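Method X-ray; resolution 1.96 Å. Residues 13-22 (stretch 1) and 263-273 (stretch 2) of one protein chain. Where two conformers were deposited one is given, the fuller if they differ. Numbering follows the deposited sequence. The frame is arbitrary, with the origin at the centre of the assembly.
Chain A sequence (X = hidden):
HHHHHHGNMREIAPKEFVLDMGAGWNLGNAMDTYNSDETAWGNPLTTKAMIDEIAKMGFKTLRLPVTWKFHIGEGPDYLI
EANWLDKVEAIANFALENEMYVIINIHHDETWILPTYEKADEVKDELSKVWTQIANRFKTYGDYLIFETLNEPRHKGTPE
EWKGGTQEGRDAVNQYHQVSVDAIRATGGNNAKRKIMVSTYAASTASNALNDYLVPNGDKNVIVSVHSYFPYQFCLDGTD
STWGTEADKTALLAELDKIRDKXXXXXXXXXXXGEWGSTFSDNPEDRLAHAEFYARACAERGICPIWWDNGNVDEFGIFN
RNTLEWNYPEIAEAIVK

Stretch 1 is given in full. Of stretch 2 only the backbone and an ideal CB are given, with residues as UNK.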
ATOM      1  N   ALA A  13       4.534 -19.396   3.920  1.00 16.09           N
ATOM      2  CA  ALA A  13       5.671 -18.616   3.462  1.00 15.32           C
ATOM      3  C   ALA A  13       5.100 -17.368   2.736  1.00 11.85           C
ATOM      4  O   ALA A  13       4.097 -17.444   2.022  1.00 12.77           O
ATOM      5  CB  ALA A  13       6.526 -19.445   2.458  1.00 16.71           C
ATOM      6  N   PRO A  14       5.830 -16.263   2.846  1.00 12.85           N
ATOM      7  CA  PRO A  14       5.397 -15.059   2.086  1.00 13.13           C
ATOM      8  C   PRO A  14       5.124 -15.201   0.609  1.00 12.86           C
ATOM      9  O   PRO A  14       4.132 -14.707   0.106  1.00 13.41           O
ATOM     10  CB  PRO A  14       6.494 -14.062   2.363  1.00 13.04           C
ATOM     11  CG  PRO A  14       7.020 -14.423   3.679  1.00 14.82           C
ATOM     12  CD  PRO A  14       6.957 -15.954   3.698  1.00 13.37           C
ATOM     13  N   LYS A  15       5.900 -15.998  -0.149  0.70 13.76           N
ATOM     14  CA  LYS A  15       5.628 -16.022  -1.573  0.70 14.03           C
ATOM     15  C   LYS A  15       4.277 -16.688  -1.885  0.70 12.30           C
ATOM     16  O   LYS A  15       3.537 -16.275  -2.808  0.70 13.02           O
ATOM     17  CB  LYS A  15       6.756 -16.660  -2.364  0.70 17.14           C
ATOM     18  CG  LYS A  15       8.009 -15.771  -2.363  0.70 18.74           C
ATOM     19  CD  LYS A  15       9.124 -16.275  -3.255  0.70 21.29           C
ATOM     20  CE  LYS A  15      10.338 -15.338  -3.236  0.70 21.77           C
ATOM     21  NZ  LYS A  15      11.483 -16.040  -3.947  0.70 18.95           N
ATOM     22  N   GLU A  16       3.871 -17.828  -1.058  0.70 12.85           N
ATOM     23  CA  GLU A  16       2.579 -18.416  -1.269  0.70 13.39           C
ATOM     24  C   GLU A  16       1.445 -17.487  -0.761  0.70 11.70           C
ATOM     25  O   GLU A  16       0.367 -17.507  -1.318  0.70 12.30           O
ATOM     26  CB  GLU A  16       2.530 -19.789  -0.634  0.70 15.84           C
ATOM     27  CG  GLU A  16       1.262 -20.535  -0.922  0.70 21.59           C
ATOM     28  CD  GLU A  16       0.892 -20.685  -2.415  0.70 26.55           C
ATOM     29  OE1 GLU A  16       1.739 -21.086  -3.288  0.70 33.69           O
ATOM     30  OE2 GLU A  16      -0.286 -20.365  -2.732  0.70 34.05           O
ATOM     31  N   PHE A  17       1.705 -16.836   0.361  1.00 10.85           N
ATOM     32  CA  PHE A  17       0.733 -15.827   0.872  1.00 10.67           C
ATOM     33  C   PHE A  17       0.448 -14.763  -0.182  1.00 10.08           C
ATOM     34  O   PHE A  17      -0.753 -14.473  -0.423  1.00 11.22           O
ATOM     35  CB  PHE A  17       1.335 -15.296   2.110  1.00 11.28           C
ATOM     36  CG  PHE A  17       0.431 -14.354   2.882  1.00 10.12           C
ATOM     37  CD1 PHE A  17       0.361 -12.975   2.570  1.00  9.74           C
ATOM     38  CD2 PHE A  17      -0.315 -14.801   3.969  1.00 10.72           C
ATOM     39  CE1 PHE A  17      -0.458 -12.136   3.293  1.00  9.93           C
ATOM     40  CE2 PHE A  17      -1.134 -13.970   4.703  1.00 10.53           C
ATOM     41  CZ  PHE A  17      -1.169 -12.611   4.362  1.00 10.46           C
ATOM     42  N   VAL A  18       1.434 -14.243  -0.863  1.00 10.78           N
ATOM     43  CA  VAL A  18       1.217 -13.219  -1.824  1.00 10.68           C
ATOM     44  C   VAL A  18       0.448 -13.704  -3.026  1.00 12.25           C
ATOM     45  O   VAL A  18      -0.340 -13.038  -3.610  1.00 11.79           O
ATOM     46  CB  VAL A  18       2.547 -12.467  -2.176  1.00 12.02           C
ATOM     47  CG1 VAL A  18       2.450 -11.612  -3.416  1.00 11.87           C
ATOM     48  CG2 VAL A  18       2.993 -11.656  -0.965  1.00 11.99           C
ATOM     49  N   LEU A  19       0.760 -14.968  -3.461  1.00 12.11           N
ATOM     50  CA  LEU A  19      -0.115 -15.566  -4.491  1.00 11.64           C
ATOM     51  C   LEU A  19      -1.577 -15.607  -4.030  1.00 10.94           C
ATOM     52  O   LEU A  19      -2.504 -15.297  -4.825  1.00 12.10           O
ATOM     53  CB  LEU A  19       0.344 -16.971  -4.904  1.00 11.84           C
ATOM     54  CG  LEU A  19       1.722 -17.008  -5.566  1.00 14.28           C
ATOM     55  CD1 LEU A  19       2.036 -18.466  -5.854  1.00 17.32           C
ATOM     56  CD2 LEU A  19       1.752 -16.258  -6.846  1.00 15.55           C
ATOM     57  N   ASP A  20      -1.782 -16.049  -2.793  1.00 11.44           N
ATOM     58  CA  ASP A  20      -3.178 -16.143  -2.266  1.00 12.03           C
ATOM     59  C   ASP A  20      -3.897 -14.773  -2.166  1.00 11.05           C
ATOM     60  O   ASP A  20      -5.094 -14.739  -2.315  1.00 12.56           O
ATOM     61  CB  ASP A  20      -3.134 -16.732  -0.872  1.00 14.45           C
ATOM     62  CG  ASP A  20      -2.774 -18.217  -0.840  1.00 17.11           C
ATOM     63  OD1 ASP A  20      -2.615 -18.839  -1.911  1.00 19.65           O
ATOM     64  OD2 ASP A  20      -2.574 -18.686   0.318  1.00 18.19           O
ATOM     65  N   MET A  21      -3.118 -13.712  -2.105  1.00 10.43           N
ATOM     66  CA  MET A  21      -3.681 -12.338  -2.043  1.00 10.42           C
ATOM     67  C   MET A  21      -4.379 -11.993  -3.413  1.00 10.28           C
ATOM     68  O   MET A  21      -5.121 -11.000  -3.434  1.00  9.85           O
ATOM     69  CB  MET A  21      -2.626 -11.320  -1.695  1.00 10.61           C
ATOM     70  CG  MET A  21      -2.180 -11.382  -0.277  1.00 10.27           C
ATOM     71  SD  MET A  21      -0.786 -10.283   0.069  1.00 10.54           S
ATOM     72  CE  MET A  21      -1.542  -8.660  -0.096  1.00 10.50           C
ATOM     73  N   GLY A  22      -4.076 -12.690  -4.535  1.00 10.82           N
ATOM     74  CA  GLY A  22      -4.756 -12.416  -5.726  1.00  9.91           C
ATOM     75  C   GLY A  22      -4.452 -10.987  -6.233  1.00 10.33           C
ATOM     76  O   GLY A  22      -3.303 -10.542  -6.225  1.00 11.97           O
ATOM     77  N   UNK A 263      14.294  -8.450  -5.463  1.00 14.64           N
ATOM     78  CA  UNK A 263      13.594  -8.942  -4.279  1.00 13.56           C
ATOM     79  C   UNK A 263      13.301 -10.436  -4.299  1.00 12.58           C
ATOM     80  O   UNK A 263      13.498 -11.092  -3.297  1.00 14.40           O
ATOM     81  CB  UNK A 263      12.277  -8.180  -4.116  1.00 13.56           C
ATOM     82  N   UNK A 264      12.690 -10.883  -5.357  1.00 14.46           N
ATOM     83  CA  UNK A 264      12.251 -12.248  -5.446  1.00 13.51           C
ATOM     84  C   UNK A 264      13.426 -13.241  -5.631  1.00 16.33           C
ATOM     85  O   UNK A 264      13.497 -14.259  -4.919  1.00 17.15           O
ATOM     86  CB  UNK A 264      11.257 -12.380  -6.601  1.00 13.51           C
ATOM     87  N   UNK A 265      14.282 -12.919  -6.575  1.00 16.47           N
ATOM     88  CA  UNK A 265      15.443 -13.826  -6.911  1.00 18.33           C
ATOM     89  C   UNK A 265      16.566 -13.539  -5.909  1.00 16.91           C
ATOM     90  O   UNK A 265      16.876 -14.395  -5.072  1.00 23.57           O
ATOM     91  CB  UNK A 265      15.938 -13.612  -8.343  1.00 18.33           C
ATOM     92  N   UNK A 266      17.165 -12.381  -5.925  1.00 17.88           N
ATOM     93  CA  UNK A 266      18.311 -12.172  -5.055  1.00 20.82           C
ATOM     94  C   UNK A 266      17.986 -12.261  -3.551  1.00 21.01           C
ATOM     95  O   UNK A 266      18.731 -12.854  -2.774  1.00 24.45           O
ATOM     96  CB  UNK A 266      18.924 -10.804  -5.361  1.00 20.82           C
ATOM     97  N   UNK A 267      16.872 -11.644  -3.105  1.00 19.93           N
ATOM     98  CA  UNK A 267      16.595 -11.480  -1.665  1.00 19.51           C
ATOM     99  C   UNK A 267      15.666 -12.575  -1.105  1.00 16.78           C
ATOM    100  O   UNK A 267      15.451 -12.629   0.123  1.00 18.99           O
ATOM    101  CB  UNK A 267      15.968 -10.107  -1.416  1.00 19.51           C
ATOM    102  N   UNK A 268      15.104 -13.438  -1.939  1.00 16.82           N
ATOM    103  CA  UNK A 268      14.093 -14.417  -1.549  1.00 18.62           C
ATOM    104  C   UNK A 268      12.922 -13.842  -0.749  1.00 16.25           C
ATOM    105  O   UNK A 268      12.617 -14.321   0.353  1.00 16.59           O
ATOM    106  CB  UNK A 268      14.759 -15.523  -0.728  1.00 18.62           C
ATOM    107  N   UNK A 269      12.429 -12.727  -1.307  1.00 13.98           N
ATOM    108  CA  UNK A 269      11.293 -12.029  -0.704  1.00 11.84           C
ATOM    109  C   UNK A 269      10.144 -11.970  -1.669  1.00 13.01           C
ATOM    110  O   UNK A 269      10.317 -11.819  -2.865  1.00 16.05           O
ATOM    111  CB  UNK A 269      11.684 -10.616  -0.266  1.00 11.84           C
ATOM    112  N   UNK A 270       8.916 -11.900  -1.150  1.00 11.77           N
ATOM    113  CA  UNK A 270       7.734 -11.687  -1.972  1.00 12.12           C
ATOM    114  C   UNK A 270       7.439 -10.168  -2.013  1.00 11.21           C
ATOM    115  O   UNK A 270       7.897  -9.455  -1.148  1.00 11.68           O
ATOM    116  CB  UNK A 270       6.541 -12.473  -1.426  1.00 12.12           C
ATOM    117  N   UNK A 271       6.769  -9.776  -3.075  1.00  9.94           N
ATOM    118  CA  UNK A 271       6.482  -8.394  -3.381  1.00 10.70           C
ATOM    119  C   UNK A 271       5.004  -8.181  -3.585  1.00 10.01           C
ATOM    120  O   UNK A 271       4.327  -8.834  -4.379  1.00 10.94           O
ATOM    121  CB  UNK A 271       7.258  -7.946  -4.621  1.00 10.70           C
ATOM    122  N   UNK A 272       4.531  -7.075  -2.931  1.00  9.42           N
ATOM    123  CA  UNK A 272       3.142  -6.513  -3.212  1.00  9.81           C
ATOM    124  C   UNK A 272       3.316  -5.139  -3.823  1.00  9.23           C
ATOM    125  O   UNK A 272       3.981  -4.281  -3.250  1.00 10.08           O
ATOM    126  CB  UNK A 272       2.285  -6.419  -1.948  1.00  9.81           C
ATOM    127  N   UNK A 273       2.801  -5.000  -5.026  1.00  8.37           N
ATOM    128  CA  UNK A 273       2.735  -3.734  -5.721  1.00  8.22           C
ATOM    129  C   UNK A 273       1.503  -3.004  -5.211  1.00  8.59           C
ATOM    130  O   UNK A 273       0.428  -3.106  -5.731  1.00  9.11           O
ATOM    131  CB  UNK A 273       2.693  -3.924  -7.239  1.00  8.22           C
TER

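Stretch 1 offers a short helix that presents Pro14, Lys15 and Val18 to stretch 2, followed by Met21, with the Lys15 side chain reaching out along the second stretch.

Position 263 lies in the last part of a helix, its CB sideways to stretch 1 and with nothing of it within 5.5 Å. Stretch 1 sets no demand, and many helix-compatible residues would suit. The residue is Phe263, whose ring leads away from the contact. Its carbonyl O accepts a hydrogen bond from the backbone N of position 269, 2.8 Å away.

At position 264 the backbone O is already engaged: it accepts a hydrogen bond from Lys15 NZ at 2.9 Å, made possible by the extended lysine (chi1 m, the rest t). The CB points sideways and lies 4.5 Å from Lys15 NZ, so an aliphatic residue could cover the lysine tip, while a polar or acidic one could also meet its charge. The deposited Ile264 takes the aliphatic course, with CG2 3.5 Å from Lys15 NZ; the polar link itself comes from the main chain.

Position 265 points away, and positions 266 and 267 likewise have nothing of stretch 1 near their CB atoms, so polar or apolar residues would serve equally. They are Val265, Glu266 and Asp267, none of which touches the helix.

Position 268 has phi/psi of 50/47, the positive phi of a residue leaving a helix. Glycine adopts this readily, and asparagine or aspartate tolerates it well. The CB is sideways and 4.6 Å from Lys15 NZ, so a short side chain with an acceptor would find a donor there. The residue is Asn268, whose side chain comes nearer to stretch 1 than its CB direction suggests and places its amide beside the lysine ammonium.

Position 269 has extended angles and a CB pointing away, leaving room for a long or polar side chain. Arg269 fills it, hydrogen-bonding elsewhere in the structure through NH1 and NH2, while its backbone O packs 3.5 Å from Lys15 CE.

Position 270 is the most constrained. Its CA is 4.8 Å from that of Lys15, and the CB points toward the helix, with the ideal CB 3.6 Å from Pro14 O and 3.7 Å from both Lys15 CA and Val18 CG2. Little space remains beyond it, so alanine or glycine suits best. Ala270 sets its CB 4.0 Å from Pro14 CB and 3.7 Å from Val18 CG2.

Position 271, in a strand, turns its CB away, and a beta-branched or other apolar residue would suit the extended backbone. It is Val271, whose contribution here is its O, 3.5 Å from Val18 CG1.

Position 272 points toward stretch 1 again, its ideal CB 4.8 Å from Met21 CE: room for valine, isoleucine or leucine. Val272 CG2 reaches Met21 CE at 3.9 Å and Val18 CG2 at 4.0 Å.

Position 273 is out of reach and little constrained by the helix; it is Met273.

Stretch 2, residues 263-273: FIVEDNRAVVM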
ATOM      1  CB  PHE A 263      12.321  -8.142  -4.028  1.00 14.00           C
ATOM      2  CG  PHE A 263      12.591  -6.668  -3.791  1.00 13.98           C
ATOM      3  CD1 PHE A 263      13.330  -6.299  -2.704  1.00 14.34           C
ATOM      4  CD2 PHE A 263      12.052  -5.655  -4.570  1.00 14.61           C
ATOM      5  CE1 PHE A 263      13.548  -4.955  -2.459  1.00 15.17           C
ATOM      6  CE2 PHE A 263      12.244  -4.289  -4.274  1.00 15.43           C
ATOM      7  CZ  PHE A 263      13.021  -3.971  -3.226  1.00 15.18           C
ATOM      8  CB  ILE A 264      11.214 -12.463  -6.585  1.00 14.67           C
ATOM      9  CG1 ILE A 264       9.950 -11.559  -6.332  1.00 14.35           C
ATOM     10  CG2 ILE A 264      10.879 -13.984  -6.719  1.00 15.82           C
ATOM     11  CD1 ILE A 264       8.928 -11.478  -7.402  1.00 15.46           C
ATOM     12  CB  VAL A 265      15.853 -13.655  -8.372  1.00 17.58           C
ATOM     13  CG1 VAL A 265      17.144 -14.464  -8.670  1.00 19.17           C
ATOM     14  CG2 VAL A 265      14.724 -13.972  -9.312  1.00 19.17           C
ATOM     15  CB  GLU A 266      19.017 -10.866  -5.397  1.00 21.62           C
ATOM     16  CG  GLU A 266      20.182 -10.481  -4.485  1.00 29.68           C
ATOM     17  CD  GLU A 266      20.466  -8.976  -4.469  1.00 38.10           C
ATOM     18  OE1 GLU A 266      20.704  -8.424  -5.595  1.00 44.16           O
ATOM     19  OE2 GLU A 266      20.411  -8.366  -3.331  1.00 44.48           O
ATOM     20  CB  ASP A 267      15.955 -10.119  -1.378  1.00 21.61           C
ATOM     21  CG  ASP A 267      16.876  -8.850  -1.622  1.00 22.88           C
ATOM     22  OD1 ASP A 267      18.088  -8.945  -1.781  1.00 29.06           O
ATOM     23  OD2 ASP A 267      16.332  -7.713  -1.596  1.00 29.88           O
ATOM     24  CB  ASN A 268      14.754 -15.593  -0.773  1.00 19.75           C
ATOM     25  CG  ASN A 268      13.773 -16.756  -0.565  1.00 24.14           C
ATOM     26  OD1 ASN A 268      13.907 -17.537   0.410  1.00 29.96           O
ATOM     27  ND2 ASN A 268      12.744 -16.860  -1.426  1.00 25.66           N
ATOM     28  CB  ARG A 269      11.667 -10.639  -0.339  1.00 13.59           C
ATOM     29  CG  ARG A 269      12.694 -10.495   0.724  1.00 13.55           C
ATOM     30  CD  ARG A 269      12.079 -10.706   2.093  1.00 14.80           C
ATOM     31  NE  ARG A 269      13.057 -10.856   3.152  1.00 14.34           N
ATOM     32  CZ  ARG A 269      12.751 -11.224   4.374  1.00 14.44           C
ATOM     33  NH1 ARG A 269      11.476 -11.315   4.773  1.00 14.83           N
ATOM     34  NH2 ARG A 269      13.731 -11.394   5.241  1.00 16.43           N
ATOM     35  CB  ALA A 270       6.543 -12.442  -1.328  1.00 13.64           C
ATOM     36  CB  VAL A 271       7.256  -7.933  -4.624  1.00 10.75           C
ATOM     37  CG1 VAL A 271       7.040  -6.427  -4.895  1.00 10.67           C
ATOM     38  CG2 VAL A 271       8.786  -8.202  -4.409  1.00 11.54           C
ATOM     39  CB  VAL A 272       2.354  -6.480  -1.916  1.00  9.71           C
ATOM     40  CG1 VAL A 272       1.026  -5.771  -2.180  1.00 10.46           C
ATOM     41  CG2 VAL A 272       2.043  -7.843  -1.390  1.00 10.49           C
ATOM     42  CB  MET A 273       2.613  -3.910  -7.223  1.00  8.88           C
ATOM     43  CG  MET A 273       2.789  -2.627  -7.977  1.00  9.57           C
ATOM     44  SD  MET A 273       4.445  -1.985  -8.015  1.00 12.06           S
ATOM     45  CE  MET A 273       5.233  -3.073  -9.172  1.00 12.65           C
TER
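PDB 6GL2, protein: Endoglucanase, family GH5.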